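Local coordinates for 231aa long hypothetical protein-L-isoaspartate O-methyltransferase (Sulfolobus tokodaii, PDB 1VBF) that probably methylates L-isoaspartyl residues of damaged proteins with S-adenosyl-L-methionine as methyl donor, a step in protein repair or degradation, at residues T54-G59 and I81-A86; V138-T143 and G159-P164; R169-Y174 and V191-I196. One frame throughout, in Å; residues are numbered along the deposited sequence.

Contact 1. Residues T54-G59 and I81-A86; sequences TALNLG and IGYYTA
Tyr-84 reaches from the first turn of helix 83-91 across to the start of helix 56-65, and its hydroxyl carries the polar part of the contact. With CG anti to the carbonyl carbon (chi1 -64°), the ring extends toward residues 54-59, and OH donates a hydrogen bond of 3.0 Å to Thr-54 O. The donor stands above the carbonyl plane of Thr-54, although the oxygen itself lies at the edge of the phenol ring. Tyr-84 CE2 meets bare backbone, 3.5 Å from CA of Gly-59, with no side chain between the two. In Tyr-83 CG is instead anti to the backbone N (chi1 172°), so the two neighbouring phenols diverge at their first torsion yet remain in touch, Tyr-83 CD2 lying 3.8 Å above the centre of the Tyr-84 ring plane. Leu-56 crosses Tyr-83 at about a right angle, bringing its CD2 methyl to 4.0 Å from Tyr-83 CE2. Ala-55 and Gly-82 are the N-caps of the two helices. Phe-20 of helix 14-22 packs on both Leu-56 and Tyr-83, Ile-7 of helix 4-10 touches Leu-56, and the Tyr-84 ring stacks with Trp-141, just past strand 135-140.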
ATOM      1  N   THR B  54      29.034   0.445  -5.939  1.00 35.96           N
ATOM      2  CA  THR B  54      28.278  -0.494  -6.757  1.00 35.22           C
ATOM      3  C   THR B  54      28.825  -1.921  -6.580  1.00 36.44           C
ATOM      4  O   THR B  54      30.028  -2.129  -6.325  1.00 38.58           O
ATOM      5  CB  THR B  54      28.367  -0.155  -8.242  1.00 33.83           C
ATOM      6  OG1 THR B  54      27.800   1.132  -8.488  1.00 34.82           O
ATOM      7  CG2 THR B  54      27.615  -1.155  -9.039  1.00 33.79           C
ATOM      8  N   ALA B  55      27.933  -2.897  -6.706  1.00 34.60           N
ATOM      9  CA  ALA B  55      28.303  -4.293  -6.596  1.00 32.30           C
ATOM     10  C   ALA B  55      29.296  -4.604  -7.706  1.00 32.38           C
ATOM     11  O   ALA B  55      29.136  -4.146  -8.853  1.00 31.56           O
ATOM     12  CB  ALA B  55      27.087  -5.150  -6.747  1.00 32.49           C
ATOM     13  N   LEU B  56      30.311  -5.394  -7.364  1.00 31.67           N
ATOM     14  CA  LEU B  56      31.344  -5.752  -8.316  1.00 31.95           C
ATOM     15  C   LEU B  56      30.774  -6.383  -9.567  1.00 33.26           C
ATOM     16  O   LEU B  56      31.205  -6.063 -10.687  1.00 30.83           O
ATOM     17  CB  LEU B  56      32.347  -6.720  -7.700  1.00 32.36           C
ATOM     18  CG  LEU B  56      33.848  -6.509  -7.977  1.00 31.72           C
ATOM     19  CD1 LEU B  56      34.572  -7.849  -7.866  1.00 31.35           C
ATOM     20  CD2 LEU B  56      34.079  -5.937  -9.350  1.00 31.85           C
ATOM     21  N   ASN B  57      29.826  -7.299  -9.383  1.00 34.88           N
ATOM     22  CA  ASN B  57      29.235  -7.954 -10.534  1.00 36.88           C
ATOM     23  C   ASN B  57      28.565  -6.915 -11.432  1.00 35.32           C
ATOM     24  O   ASN B  57      28.663  -6.969 -12.659  1.00 35.08           O
ATOM     25  CB  ASN B  57      28.235  -9.014 -10.088  1.00 43.95           C
ATOM     26  CG  ASN B  57      28.396 -10.338 -10.869  1.00 53.16           C
ATOM     27  OD1 ASN B  57      28.236 -10.388 -12.103  1.00 56.48           O
ATOM     28  ND2 ASN B  57      28.721 -11.416 -10.146  1.00 57.36           N
ATOM     29  N   LEU B  58      27.900  -5.944 -10.825  1.00 32.85           N
ATOM     30  CA  LEU B  58      27.243  -4.917 -11.607  1.00 30.09           C
ATOM     31  C   LEU B  58      28.275  -4.031 -12.304  1.00 31.04           C
ATOM     32  O   LEU B  58      28.202  -3.834 -13.533  1.00 29.36           O
ATOM     33  CB  LEU B  58      26.359  -4.071 -10.708  1.00 27.44           C
ATOM     34  CG  LEU B  58      24.942  -3.835 -11.209  1.00 24.50           C
ATOM     35  CD1 LEU B  58      24.405  -2.666 -10.487  1.00 25.51           C
ATOM     36  CD2 LEU B  58      24.911  -3.530 -12.680  1.00 23.86           C
ATOM     37  N   GLY B  59      29.220  -3.494 -11.514  1.00 30.85           N
ATOM     38  CA  GLY B  59      30.279  -2.634 -12.043  1.00 29.65           C
ATOM     39  C   GLY B  59      31.069  -3.182 -13.236  1.00 28.74           C
ATOM     40  O   GLY B  59      31.287  -2.495 -14.249  1.00 27.28           O
ATOM     41  N   ILE B  81      35.289   5.342  -4.313  1.00 34.16           N
ATOM     42  CA  ILE B  81      36.564   4.852  -3.799  1.00 32.41           C
ATOM     43  C   ILE B  81      37.652   4.699  -4.850  1.00 32.25           C
ATOM     44  O   ILE B  81      38.724   4.215  -4.551  1.00 33.58           O
ATOM     45  CB  ILE B  81      36.399   3.509  -3.071  1.00 31.49           C
ATOM     46  CG1 ILE B  81      36.057   2.405  -4.074  1.00 32.93           C
ATOM     47  CG2 ILE B  81      35.321   3.624  -2.017  1.00 30.72           C
ATOM     48  CD1 ILE B  81      36.049   1.010  -3.465  1.00 30.69           C
ATOM     49  N   GLY B  82      37.377   5.087  -6.085  1.00 32.79           N
ATOM     50  CA  GLY B  82      38.397   5.020  -7.122  1.00 32.96           C
ATOM     51  C   GLY B  82      38.698   3.716  -7.825  1.00 34.79           C
ATOM     52  O   GLY B  82      39.432   3.724  -8.816  1.00 35.94           O
ATOM     53  N   TYR B  83      38.146   2.600  -7.344  1.00 35.35           N
ATOM     54  CA  TYR B  83      38.385   1.297  -7.973  1.00 33.76           C
ATOM     55  C   TYR B  83      37.972   1.174  -9.457  1.00 33.31           C
ATOM     56  O   TYR B  83      38.743   0.668 -10.293  1.00 31.53           O
ATOM     57  CB  TYR B  83      37.695   0.199  -7.183  1.00 33.36           C
ATOM     58  CG  TYR B  83      37.758  -1.127  -7.884  1.00 32.54           C
ATOM     59  CD1 TYR B  83      38.960  -1.821  -7.986  1.00 36.52           C
ATOM     60  CD2 TYR B  83      36.644  -1.655  -8.510  1.00 34.02           C
ATOM     61  CE1 TYR B  83      39.058  -3.038  -8.715  1.00 37.72           C
ATOM     62  CE2 TYR B  83      36.720  -2.871  -9.254  1.00 37.95           C
ATOM     63  CZ  TYR B  83      37.929  -3.558  -9.349  1.00 37.41           C
ATOM     64  OH  TYR B  83      38.004  -4.750 -10.052  1.00 34.21           O
ATOM     65  N   TYR B  84      36.766   1.611  -9.799  1.00 31.15           N
ATOM     66  CA  TYR B  84      36.376   1.504 -11.196  1.00 32.36           C
ATOM     67  C   TYR B  84      37.153   2.540 -12.009  1.00 32.51           C
ATOM     68  O   TYR B  84      37.358   2.377 -13.223  1.00 31.42           O
ATOM     69  CB  TYR B  84      34.857   1.697 -11.382  1.00 32.57           C
ATOM     70  CG  TYR B  84      34.022   0.633 -10.707  1.00 33.71           C
ATOM     71  CD1 TYR B  84      33.288   0.926  -9.571  1.00 33.61           C
ATOM     72  CD2 TYR B  84      34.018  -0.684 -11.170  1.00 35.25           C
ATOM     73  CE1 TYR B  84      32.584  -0.038  -8.906  1.00 34.52           C
ATOM     74  CE2 TYR B  84      33.303  -1.675 -10.503  1.00 35.22           C
ATOM     75  CZ  TYR B  84      32.589  -1.337  -9.372  1.00 36.18           C
ATOM     76  OH  TYR B  84      31.872  -2.295  -8.706  1.00 37.96           O
ATOM     77  N   THR B  85      37.594   3.598 -11.325  1.00 31.40           N
ATOM     78  CA  THR B  85      38.349   4.645 -11.981  1.00 31.23           C
ATOM     79  C   THR B  85      39.660   3.989 -12.409  1.00 30.95           C
ATOM     80  O   THR B  85      40.031   4.057 -13.579  1.00 30.50           O
ATOM     81  CB  THR B  85      38.616   5.830 -11.036  1.00 32.83           C
ATOM     82  OG1 THR B  85      37.455   6.072 -10.237  1.00 34.99           O
ATOM     83  CG2 THR B  85      38.925   7.096 -11.844  1.00 30.97           C
ATOM     84  N   ALA B  86      40.344   3.333 -11.471  1.00 29.92           N
ATOM     85  CA  ALA B  86      41.585   2.623 -11.792  1.00 30.55           C
ATOM     86  C   ALA B  86      41.445   1.675 -13.015  1.00 31.30           C
ATOM     87  O   ALA B  86      42.249   1.756 -13.940  1.00 33.87           O
ATOM     88  CB  ALA B  86      42.071   1.833 -10.580  1.00 28.83           C
TER

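Contact 2. Residues V138-T143 and G159-P164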
ATOM      1  N   VAL B 138      31.048   7.635 -21.129  1.00 30.00           N
ATOM      2  CA  VAL B 138      30.635   8.200 -19.858  1.00 27.50           C
ATOM      3  C   VAL B 138      29.934   7.122 -19.026  1.00 29.28           C
ATOM      4  O   VAL B 138      29.084   6.391 -19.534  1.00 30.83           O
ATOM      5  CB  VAL B 138      29.659   9.358 -20.035  1.00 25.58           C
ATOM      6  CG1 VAL B 138      29.226   9.837 -18.674  1.00 22.35           C
ATOM      7  CG2 VAL B 138      30.295  10.473 -20.827  1.00 22.45           C
ATOM      8  N   VAL B 139      30.300   7.008 -17.754  1.00 29.40           N
ATOM      9  CA  VAL B 139      29.678   6.041 -16.856  1.00 29.11           C
ATOM     10  C   VAL B 139      29.173   6.825 -15.670  1.00 29.33           C
ATOM     11  O   VAL B 139      29.893   7.672 -15.151  1.00 31.52           O
ATOM     12  CB  VAL B 139      30.673   5.068 -16.255  1.00 29.96           C
ATOM     13  CG1 VAL B 139      29.977   3.746 -15.913  1.00 29.62           C
ATOM     14  CG2 VAL B 139      31.825   4.904 -17.165  1.00 31.34           C
ATOM     15  N   VAL B 140      27.959   6.544 -15.210  1.00 28.40           N
ATOM     16  CA  VAL B 140      27.434   7.262 -14.049  1.00 25.87           C
ATOM     17  C   VAL B 140      27.151   6.197 -13.013  1.00 23.84           C
ATOM     18  O   VAL B 140      26.600   5.184 -13.363  1.00 25.25           O
ATOM     19  CB  VAL B 140      26.151   8.036 -14.436  1.00 23.96           C
ATOM     20  CG1 VAL B 140      25.799   9.064 -13.354  1.00 20.57           C
ATOM     21  CG2 VAL B 140      26.366   8.716 -15.782  1.00 16.38           C
ATOM     22  N   TRP B 141      27.533   6.408 -11.759  1.00 23.13           N
ATOM     23  CA  TRP B 141      27.326   5.401 -10.725  1.00 23.86           C
ATOM     24  C   TRP B 141      26.233   5.757  -9.743  1.00 24.40           C
ATOM     25  O   TRP B 141      26.311   5.451  -8.551  1.00 25.88           O
ATOM     26  CB  TRP B 141      28.623   5.131  -9.946  1.00 25.74           C
ATOM     27  CG  TRP B 141      29.748   4.589 -10.786  1.00 29.18           C
ATOM     28  CD1 TRP B 141      30.830   5.279 -11.231  1.00 29.48           C
ATOM     29  CD2 TRP B 141      29.858   3.265 -11.355  1.00 31.62           C
ATOM     30  NE1 TRP B 141      31.601   4.491 -12.045  1.00 31.14           N
ATOM     31  CE2 TRP B 141      31.038   3.255 -12.141  1.00 31.26           C
ATOM     32  CE3 TRP B 141      29.078   2.102 -11.280  1.00 32.45           C
ATOM     33  CZ2 TRP B 141      31.462   2.117 -12.852  1.00 30.72           C
ATOM     34  CZ3 TRP B 141      29.508   0.960 -12.001  1.00 33.60           C
ATOM     35  CH2 TRP B 141      30.686   0.987 -12.772  1.00 32.66           C
ATOM     36  N   ALA B 142      25.220   6.438 -10.243  1.00 24.93           N
ATOM     37  CA  ALA B 142      24.076   6.809  -9.420  1.00 26.25           C
ATOM     38  C   ALA B 142      22.909   7.121 -10.359  1.00 26.66           C
ATOM     39  O   ALA B 142      23.100   7.563 -11.496  1.00 27.98           O
ATOM     40  CB  ALA B 142      24.414   7.995  -8.534  1.00 24.62           C
ATOM     41  N   THR B 143      21.700   6.863  -9.893  1.00 27.31           N
ATOM     42  CA  THR B 143      20.529   7.080 -10.727  1.00 27.52           C
ATOM     43  C   THR B 143      20.160   8.566 -10.873  1.00 28.64           C
ATOM     44  O   THR B 143      20.393   9.381  -9.966  1.00 28.38           O
ATOM     45  CB  THR B 143      19.316   6.235 -10.185  1.00 26.03           C
ATOM     46  OG1 THR B 143      18.203   6.402 -11.052  1.00 28.47           O
ATOM     47  CG2 THR B 143      18.902   6.666  -8.779  1.00 22.17           C
ATOM     48  N   GLY B 159      29.635   8.405 -29.448  1.00 37.91           N
ATOM     49  CA  GLY B 159      29.961   7.982 -28.100  1.00 37.02           C
ATOM     50  C   GLY B 159      28.949   7.071 -27.451  1.00 37.20           C
ATOM     51  O   GLY B 159      27.842   6.922 -27.932  1.00 38.22           O
ATOM     52  N   ILE B 160      29.329   6.460 -26.339  1.00 38.00           N
ATOM     53  CA  ILE B 160      28.439   5.560 -25.621  1.00 36.95           C
ATOM     54  C   ILE B 160      28.393   5.980 -24.186  1.00 37.66           C
ATOM     55  O   ILE B 160      29.436   6.260 -23.601  1.00 38.47           O
ATOM     56  CB  ILE B 160      28.958   4.112 -25.663  1.00 36.18           C
ATOM     57  CG1 ILE B 160      28.834   3.580 -27.088  1.00 34.15           C
ATOM     58  CG2 ILE B 160      28.232   3.229 -24.617  1.00 32.10           C
ATOM     59  CD1 ILE B 160      29.419   2.206 -27.241  1.00 32.43           C
HETATM   60  N   MSE B 161      27.185   6.036 -23.626  1.00 38.84           N
HETATM   61  CA  MSE B 161      27.018   6.378 -22.215  1.00 40.61           C
HETATM   62  C   MSE B 161      26.180   5.329 -21.496  1.00 38.54           C
HETATM   63  O   MSE B 161      25.211   4.811 -22.049  1.00 39.33           O
HETATM   64  CB  MSE B 161      26.355   7.742 -22.035  1.00 44.33           C
HETATM   65  CG  MSE B 161      26.091   8.098 -20.561  1.00 50.80           C
HETATM   66 SE   MSE B 161      25.279   9.875 -20.298  1.00 63.68          SE
HETATM   67  CE  MSE B 161      25.952  10.234 -18.548  1.00 58.58           C
ATOM     68  N   ILE B 162      26.570   5.007 -20.269  1.00 34.88           N
ATOM     69  CA  ILE B 162      25.832   4.057 -19.460  1.00 31.79           C
ATOM     70  C   ILE B 162      25.466   4.711 -18.131  1.00 31.64           C
ATOM     71  O   ILE B 162      26.335   5.247 -17.446  1.00 32.34           O
ATOM     72  CB  ILE B 162      26.661   2.765 -19.233  1.00 31.24           C
ATOM     73  CG1 ILE B 162      26.687   1.968 -20.537  1.00 32.04           C
ATOM     74  CG2 ILE B 162      26.068   1.895 -18.091  1.00 28.61           C
ATOM     75  CD1 ILE B 162      27.421   0.661 -20.470  1.00 30.69           C
ATOM     76  N   LEU B 163      24.176   4.701 -17.788  1.00 29.52           N
ATOM     77  CA  LEU B 163      23.711   5.262 -16.519  1.00 30.56           C
ATOM     78  C   LEU B 163      22.377   4.711 -16.106  1.00 32.21           C
ATOM     79  O   LEU B 163      21.615   4.256 -16.953  1.00 34.91           O
ATOM     80  CB  LEU B 163      23.548   6.780 -16.573  1.00 28.85           C
ATOM     81  CG  LEU B 163      22.794   7.531 -17.688  1.00 29.66           C
ATOM     82  CD1 LEU B 163      21.853   6.667 -18.497  1.00 29.79           C
ATOM     83  CD2 LEU B 163      22.051   8.668 -17.041  1.00 30.27           C
ATOM     84  N   PRO B 164      22.070   4.744 -14.796  1.00 33.01           N
ATOM     85  CA  PRO B 164      20.795   4.257 -14.261  1.00 33.57           C
ATOM     86  C   PRO B 164      19.814   5.441 -14.263  1.00 35.49           C
ATOM     87  O   PRO B 164      20.116   6.511 -13.717  1.00 36.69           O
ATOM     88  CB  PRO B 164      21.131   3.841 -12.828  1.00 31.96           C
ATOM     89  CG  PRO B 164      22.632   4.006 -12.714  1.00 33.26           C
ATOM     90  CD  PRO B 164      22.997   5.053 -13.699  1.00 32.33           C
TER
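Strands 135-140 and 159-165 run side by side in the same direction, their short segments 2° from parallel and 4.9 Å apart. Val-138 pairs with Met-161 and Val-139 with Ile-162. On the face that carries Val-138 and Met-161, the extended selenomethionine chain (CG anti to the backbone N, chi1 177°) lies alongside Val-138, with its CG 3.8 Å from Val-138 CB and its methyl end on that same face. The CG2 branch of Val-140, anti to the carbonyl carbon, rests against the CB of Leu-163 at 3.5 Å, the two side chains lying side by side and pointing the same way. Beyond the paired strands the chain at 141-143 bends round the Pro-164 ring, whose CD sits 3.3 Å from Ala-142 O. Pro-151 of helix 149-154 covers both Val-138 and Met-161. Three backbone hydrogen bonds join the strands, the straightest from Ile-162 N to Val-138 O (3.0 Å, 168° at the hydrogen). Apart from Thr-143, whose OG1 is hydrogen-bonded to Gly-166 O, the touching side chains are apolar: peptide groups supply the directional bonds, aliphatic branches the fit, as expected for inner strands of a Rossmann-like methyltransferase sheet.

Contact 3. Residues R169-Y174 and V191-I196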
ATOM      1  N   ARG B 169      12.879   3.682  -5.849  1.00 42.90           N
ATOM      2  CA  ARG B 169      13.942   2.838  -5.335  1.00 42.35           C
ATOM      3  C   ARG B 169      14.465   1.694  -6.202  1.00 41.09           C
ATOM      4  O   ARG B 169      15.319   0.931  -5.765  1.00 42.46           O
ATOM      5  CB  ARG B 169      13.530   2.336  -3.951  1.00 44.41           C
ATOM      6  CG  ARG B 169      12.241   2.992  -3.476  1.00 49.57           C
ATOM      7  CD  ARG B 169      12.334   3.689  -2.134  1.00 50.41           C
ATOM      8  NE  ARG B 169      12.292   2.744  -1.020  1.00 56.25           N
ATOM      9  CZ  ARG B 169      11.292   1.897  -0.757  1.00 57.35           C
ATOM     10  NH1 ARG B 169      10.212   1.853  -1.527  1.00 58.89           N
ATOM     11  NH2 ARG B 169      11.378   1.079   0.284  1.00 57.82           N
ATOM     12  N   VAL B 170      13.966   1.566  -7.423  1.00 38.30           N
ATOM     13  CA  VAL B 170      14.468   0.540  -8.344  1.00 37.12           C
ATOM     14  C   VAL B 170      14.484   1.206  -9.707  1.00 36.56           C
ATOM     15  O   VAL B 170      13.448   1.634 -10.179  1.00 39.54           O
ATOM     16  CB  VAL B 170      13.559  -0.694  -8.412  1.00 36.07           C
ATOM     17  CG1 VAL B 170      14.051  -1.647  -9.497  1.00 36.99           C
ATOM     18  CG2 VAL B 170      13.584  -1.406  -7.101  1.00 36.48           C
ATOM     19  N   GLN B 171      15.641   1.293 -10.350  1.00 35.06           N
ATOM     20  CA  GLN B 171      15.728   1.980 -11.631  1.00 32.81           C
ATOM     21  C   GLN B 171      16.081   1.066 -12.777  1.00 33.34           C
ATOM     22  O   GLN B 171      16.009  -0.144 -12.653  1.00 34.02           O
ATOM     23  CB  GLN B 171      16.767   3.095 -11.540  1.00 30.74           C
ATOM     24  CG  GLN B 171      16.628   3.993 -10.319  1.00 28.66           C
ATOM     25  CD  GLN B 171      17.289   3.419  -9.088  1.00 29.10           C
ATOM     26  OE1 GLN B 171      18.363   2.847  -9.164  1.00 29.26           O
ATOM     27  NE2 GLN B 171      16.658   3.591  -7.942  1.00 31.41           N
ATOM     28  N   LYS B 172      16.469   1.649 -13.898  1.00 34.54           N
ATOM     29  CA  LYS B 172      16.856   0.864 -15.058  1.00 37.18           C
ATOM     30  C   LYS B 172      18.226   1.319 -15.539  1.00 37.44           C
ATOM     31  O   LYS B 172      18.531   2.505 -15.523  1.00 37.12           O
ATOM     32  CB  LYS B 172      15.849   1.038 -16.192  1.00 40.21           C
ATOM     33  CG  LYS B 172      14.506   0.352 -15.987  1.00 45.35           C
ATOM     34  CD  LYS B 172      13.422   1.195 -16.637  1.00 51.66           C
ATOM     35  CE  LYS B 172      13.460   2.629 -16.034  1.00 55.30           C
ATOM     36  NZ  LYS B 172      12.638   3.643 -16.765  1.00 57.17           N
ATOM     37  N   LEU B 173      19.043   0.359 -15.967  1.00 37.06           N
ATOM     38  CA  LEU B 173      20.387   0.622 -16.462  1.00 35.67           C
ATOM     39  C   LEU B 173      20.273   0.891 -17.963  1.00 36.24           C
ATOM     40  O   LEU B 173      19.727   0.081 -18.710  1.00 37.25           O
ATOM     41  CB  LEU B 173      21.270  -0.607 -16.170  1.00 35.19           C
ATOM     42  CG  LEU B 173      22.793  -0.526 -15.932  1.00 33.50           C
ATOM     43  CD1 LEU B 173      23.518  -1.060 -17.137  1.00 33.23           C
ATOM     44  CD2 LEU B 173      23.205   0.894 -15.623  1.00 30.84           C
ATOM     45  N   TYR B 174      20.769   2.029 -18.418  1.00 35.55           N
ATOM     46  CA  TYR B 174      20.667   2.320 -19.837  1.00 37.36           C
ATOM     47  C   TYR B 174      21.987   2.511 -20.561  1.00 37.66           C
ATOM     48  O   TYR B 174      22.900   3.165 -20.055  1.00 38.03           O
ATOM     49  CB  TYR B 174      19.853   3.580 -20.089  1.00 40.00           C
ATOM     50  CG  TYR B 174      18.380   3.454 -19.905  1.00 42.00           C
ATOM     51  CD1 TYR B 174      17.793   3.649 -18.658  1.00 42.53           C
ATOM     52  CD2 TYR B 174      17.563   3.162 -20.992  1.00 45.18           C
ATOM     53  CE1 TYR B 174      16.423   3.557 -18.499  1.00 44.76           C
ATOM     54  CE2 TYR B 174      16.182   3.066 -20.847  1.00 46.24           C
ATOM     55  CZ  TYR B 174      15.623   3.265 -19.600  1.00 46.29           C
ATOM     56  OH  TYR B 174      14.263   3.161 -19.459  1.00 48.98           O
ATOM     57  N   VAL B 191      18.054  -2.175 -11.778  1.00 39.60           N
ATOM     58  CA  VAL B 191      19.156  -1.979 -10.849  1.00 39.06           C
ATOM     59  C   VAL B 191      18.687  -1.121  -9.689  1.00 39.77           C
ATOM     60  O   VAL B 191      17.594  -0.571  -9.722  1.00 38.95           O
ATOM     61  CB  VAL B 191      20.341  -1.279 -11.557  1.00 37.53           C
ATOM     62  CG1 VAL B 191      20.946  -2.195 -12.604  1.00 35.41           C
ATOM     63  CG2 VAL B 191      19.858  -0.005 -12.229  1.00 36.32           C
HETATM   64  N   MSE B 192      19.504  -1.021  -8.652  1.00 41.74           N
HETATM   65  CA  MSE B 192      19.158  -0.195  -7.503  1.00 45.43           C
HETATM   66  C   MSE B 192      20.301   0.689  -7.051  1.00 43.54           C
HETATM   67  O   MSE B 192      21.093   0.293  -6.201  1.00 44.97           O
HETATM   68  CB  MSE B 192      18.728  -1.049  -6.334  1.00 52.99           C
HETATM   69  CG  MSE B 192      17.372  -1.643  -6.512  1.00 65.53           C
HETATM   70 SE   MSE B 192      16.913  -2.742  -4.993  1.00 84.38          SE
HETATM   71  CE  MSE B 192      17.383  -1.500  -3.533  1.00 74.34           C
ATOM     72  N   PHE B 193      20.379   1.894  -7.602  1.00 40.49           N
ATOM     73  CA  PHE B 193      21.433   2.823  -7.237  1.00 38.54           C
ATOM     74  C   PHE B 193      20.888   3.918  -6.353  1.00 36.68           C
ATOM     75  O   PHE B 193      19.683   4.122  -6.300  1.00 37.52           O
ATOM     76  CB  PHE B 193      22.043   3.473  -8.477  1.00 39.00           C
ATOM     77  CG  PHE B 193      22.937   2.570  -9.262  1.00 40.75           C
ATOM     78  CD1 PHE B 193      22.409   1.546 -10.031  1.00 40.93           C
ATOM     79  CD2 PHE B 193      24.319   2.751  -9.246  1.00 42.11           C
ATOM     80  CE1 PHE B 193      23.237   0.715 -10.781  1.00 41.90           C
ATOM     81  CE2 PHE B 193      25.162   1.913  -9.997  1.00 41.89           C
ATOM     82  CZ  PHE B 193      24.615   0.898 -10.761  1.00 41.39           C
ATOM     83  N   GLY B 194      21.794   4.608  -5.662  1.00 34.75           N
ATOM     84  CA  GLY B 194      21.434   5.725  -4.811  1.00 31.40           C
ATOM     85  C   GLY B 194      21.218   6.896  -5.752  1.00 31.50           C
ATOM     86  O   GLY B 194      21.642   6.861  -6.915  1.00 31.60           O
ATOM     87  N   ARG B 195      20.559   7.936  -5.269  1.00 30.69           N
ATOM     88  CA  ARG B 195      20.261   9.088  -6.094  1.00 28.45           C
ATOM     89  C   ARG B 195      21.425  10.030  -6.297  1.00 28.07           C
ATOM     90  O   ARG B 195      22.172  10.319  -5.362  1.00 27.98           O
ATOM     91  CB  ARG B 195      19.108   9.860  -5.474  1.00 29.77           C
ATOM     92  CG  ARG B 195      17.777   9.181  -5.610  1.00 30.71           C
ATOM     93  CD  ARG B 195      16.710  10.054  -5.042  1.00 31.85           C
ATOM     94  NE  ARG B 195      15.416   9.721  -5.613  1.00 33.27           N
ATOM     95  CZ  ARG B 195      14.326  10.458  -5.445  1.00 31.81           C
ATOM     96  NH1 ARG B 195      14.385  11.564  -4.720  1.00 29.94           N
ATOM     97  NH2 ARG B 195      13.186  10.092  -6.016  1.00 31.37           N
ATOM     98  N   ILE B 196      21.567  10.520  -7.526  1.00 26.25           N
ATOM     99  CA  ILE B 196      22.617  11.469  -7.860  1.00 23.51           C
ATOM    100  C   ILE B 196      22.156  12.831  -7.360  1.00 23.67           C
ATOM    101  O   ILE B 196      20.969  13.135  -7.377  1.00 23.64           O
ATOM    102  CB  ILE B 196      22.819  11.531  -9.351  1.00 22.13           C
ATOM    103  CG1 ILE B 196      24.111  12.278  -9.690  1.00 22.70           C
ATOM    104  CG2 ILE B 196      21.646  12.190  -9.969  1.00 21.70           C
ATOM    105  CD1 ILE B 196      24.530  12.152 -11.154  1.00 19.39           C
TER
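OE1 of Gln-171 is gripped by one hydrogen bond across the contact: Phe-193 N donates to it at 2.7 Å, nearly straight (167° at the hydrogen) and directed at a lone pair in the amide plane. The chain bends at chi2 (84°), which brings the carboxamide back beside residues 192-193, and NE2 is hydrogen-bonded to Gly-168 O, so both ends of the amide are held and its rotation is fixed. OE1 also lies at the edge of the Phe-193 ring. The backbone of Gln-171 forms an antiparallel hydrogen-bonded pair with Val-191, its N donating to Val-191 O at 2.8 Å. In the return bond Val-191 N stands above the carbonyl plane of Gln-171 O, 3.0 Å away. Val-191 sets its CG1 methyl obliquely against Leu-173 CB, at 3.9 Å. Farther out, the selenomethionine chain of Met-192 crosses Val-170 obliquely, its CG 3.8 Å from Val-170 CG2. Arg-169 turns away to a salt bridge with Asp-208 and another with Asp-208 of a second subunit, whose Phe-211 packs on Met-192. Past the Gln-171/Val-191 pair, Phe-193 N is bound by a side-chain oxygen and not by a backbone carbonyl of residues 169-174. Strands 171-177 and 184-191 follow the parallel strands and form the antiparallel end of the seven-stranded mixed sheet, as in the class I, Rossmann-like S-adenosylmethionine-dependent methyltransferase fold.

Contacts 1 and 2 are buried, whereas contact 3 is only partly so and reaches two other subunits. Contacts 2 and 3 share one mixed sheet: strands 159-165 and 171-177 are neighbours in it, with a probable hydrogen bond from Tyr-174 N to Leu-163 O, and a second probable one joins Ile-196 N to Thr-143 O. Contact 1 instead joins two helix starts, and Trp-141 of contact 2 packs on its Thr-54 and Gly-59, while Phe-193 of contact 3 meets its Thr-54 and Leu-58. The chemistry follows place: one tyrosine hydroxyl between helices, a ladder of backbone hydrogen bonds amid aliphatics inside the sheet, and a side-chain amide where the sheet ends.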